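Local atomic coordinates of salt-tolerant glutaminase (Micrococcus luteus, PDB entry 3AGD), a protein that probably hydrolyses L-glutamine to L-glutamate and ammonium as a salt-tolerant member of the glutaminase family. Residues 251-256 against 297-302. Sequence-based numbering, arbitrary orientation.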
loop_
_atom_site.group_PDB
_atom_site.type_symbol
_atom_site.label_atom_id
_atom_site.label_comp_id
_atom_site.label_asym_id
_atom_site.label_seq_id
_atom_site.Cartn_x
_atom_site.Cartn_y
_atom_site.Cartn_z
ATOM N N ALA A 251 4.099 0.529 10.511
ATOM C CA ALA A 251 4.428 -0.874 10.768
ATOM C C ALA A 251 3.412 -1.605 11.640
ATOM O O ALA A 251 2.972 -2.706 11.297
ATOM C CB ALA A 251 5.818 -0.984 11.404
ATOM N N ASP A 252 3.039 -1.002 12.766
ATOM C CA ASP A 252 2.097 -1.638 13.682
ATOM C C ASP A 252 0.643 -1.676 13.220
ATOM O O ASP A 252 -0.040 -2.680 13.403
ATOM C CB ASP A 252 2.135 -0.962 15.060
ATOM C CG ASP A 252 3.529 -0.894 15.650
ATOM O OD1 ASP A 252 4.346 -1.802 15.394
ATOM O OD2 ASP A 252 3.804 0.071 16.389
ATOM N N VAL A 253 0.167 -0.585 12.627
ATOM C CA VAL A 253 -1.227 -0.502 12.208
ATOM C C VAL A 253 -1.402 -0.572 10.694
ATOM O O VAL A 253 -2.253 -1.312 10.191
ATOM C CB VAL A 253 -1.871 0.803 12.755
ATOM C CG1 VAL A 253 -3.379 0.747 12.628
ATOM C CG2 VAL A 253 -1.476 1.000 14.211
ATOM N N GLY A 254 -0.603 0.205 9.971
ATOM C CA GLY A 254 -0.686 0.191 8.523
ATOM C C GLY A 254 -1.903 0.879 7.932
ATOM O O GLY A 254 -2.270 0.613 6.785
ATOM N N ILE A 255 -2.531 1.761 8.702
ATOM C CA ILE A 255 -3.707 2.483 8.223
ATOM C C ILE A 255 -3.457 3.989 8.252
ATOM O O ILE A 255 -3.466 4.603 9.317
ATOM C CB ILE A 255 -4.955 2.174 9.086
ATOM C CG1 ILE A 255 -5.299 0.686 8.994
ATOM C CG2 ILE A 255 -6.153 2.999 8.595
ATOM C CD1 ILE A 255 -6.491 0.279 9.855
ATOM N N PRO A 256 -3.214 4.599 7.081
ATOM C CA PRO A 256 -2.966 6.045 7.033
ATOM C C PRO A 256 -4.038 6.756 7.861
ATOM O O PRO A 256 -5.228 6.565 7.625
ATOM C CB PRO A 256 -3.067 6.354 5.545
ATOM C CG PRO A 256 -2.529 5.092 4.905
ATOM C CD PRO A 256 -3.183 4.003 5.730
ATOM N N ARG A 297 -7.293 -1.962 16.631
ATOM C CA ARG A 297 -8.128 -3.159 16.639
ATOM C C ARG A 297 -8.683 -3.474 15.247
ATOM O O ARG A 297 -8.784 -4.640 14.870
ATOM C CB ARG A 297 -9.280 -3.004 17.640
ATOM C CG ARG A 297 -8.889 -3.267 19.092
ATOM C CD ARG A 297 -8.569 -4.749 19.320
ATOM N NE ARG A 297 -9.757 -5.607 19.268
ATOM C CZ ARG A 297 -10.599 -5.788 20.282
ATOM N NH1 ARG A 297 -10.392 -5.177 21.442
ATOM N NH2 ARG A 297 -11.656 -6.580 20.140
ATOM N N LEU A 298 -9.048 -2.447 14.485
ATOM C CA LEU A 298 -9.570 -2.673 13.140
ATOM C C LEU A 298 -8.489 -3.329 12.287
ATOM O O LEU A 298 -8.757 -4.258 11.528
ATOM C CB LEU A 298 -10.001 -1.355 12.495
ATOM C CG LEU A 298 -11.290 -0.707 13.002
ATOM C CD1 LEU A 298 -11.495 0.631 12.310
ATOM C CD2 LEU A 298 -12.465 -1.628 12.730
ATOM N N SER A 299 -7.262 -2.837 12.426
ATOM C CA SER A 299 -6.130 -3.372 11.682
ATOM C C SER A 299 -5.853 -4.828 12.062
ATOM O O SER A 299 -5.655 -5.680 11.189
ATOM C CB SER A 299 -4.879 -2.526 11.943
ATOM O OG SER A 299 -3.709 -3.196 11.499
ATOM N N GLU A 300 -5.846 -5.115 13.361
ATOM C CA GLU A 300 -5.580 -6.472 13.825
ATOM C C GLU A 300 -6.716 -7.472 13.613
ATOM O O GLU A 300 -6.478 -8.584 13.141
ATOM C CB GLU A 300 -5.199 -6.474 15.306
ATOM C CG GLU A 300 -4.950 -7.877 15.841
ATOM C CD GLU A 300 -4.472 -7.890 17.276
ATOM O OE1 GLU A 300 -5.149 -7.287 18.138
ATOM O OE2 GLU A 300 -3.417 -8.511 17.541
ATOM N N ASP A 301 -7.939 -7.088 13.965
ATOM C CA ASP A 301 -9.083 -7.984 13.825
ATOM C C ASP A 301 -9.430 -8.326 12.384
ATOM O O ASP A 301 -9.816 -9.452 12.083
ATOM C CB ASP A 301 -10.316 -7.384 14.504
ATOM C CG ASP A 301 -10.152 -7.271 16.000
ATOM O OD1 ASP A 301 -9.326 -8.026 16.553
ATOM O OD2 ASP A 301 -10.856 -6.444 16.623
ATOM N N PHE A 302 -9.302 -7.352 11.495
ATOM C CA PHE A 302 -9.617 -7.563 10.092
ATOM C C PHE A 302 -8.359 -7.787 9.260
ATOM O O PHE A 302 -8.434 -7.960 8.042
ATOM C CB PHE A 302 -10.394 -6.355 9.559
ATOM C CG PHE A 302 -11.801 -6.254 10.086
ATOM C CD1 PHE A 302 -12.380 -5.010 10.327
ATOM C CD2 PHE A 302 -12.566 -7.400 10.297
ATOM C CE1 PHE A 302 -13.704 -4.906 10.769
ATOM C CE2 PHE A 302 -13.895 -7.308 10.739
ATOM C CZ PHE A 302 -14.461 -6.060 10.973
HETATM O O HOH W 1 -2.029 -4.414 13.044
#
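S299, near the C-terminal end of helix 289-301, meets V253 and I255 where helix 249-252 gives way to the edge strand 257-259 of the antiparallel sheet in the glutaminase domain, whose fold is of the beta-lactamase type. S299 OG lies 2.7 Å from V253 O and also within hydrogen-bonding reach of L304 O. A water donates to S299 OG (2.6 Å) and to D252 O (2.7 Å), bridging the helix to a second carbonyl. G254, with positive phi (73°), turns the chain out of the helix. Beside these polar links, V253 CG1 (3.7 Å) and I255 CD1 (3.9 Å) both abut S299 CB from the side of the 251-256 segment. The extended I255 side chain (chi2 178°) carries CD1 out to the helix, while the same side chain also packs on I275 of strand 273-278; L298 touches I275 too, and continues onto helix 4-16. A salt bridge lies within helix 289-301 itself: R297 NE reaches D301 OD2 at 3.0 Å on the syn side, close to the guanidinium plane. Helix 4-16 extends it, E15 forming a salt bridge with R297 NH1 and Y8 OH a hydrogen bond with D301 OD2.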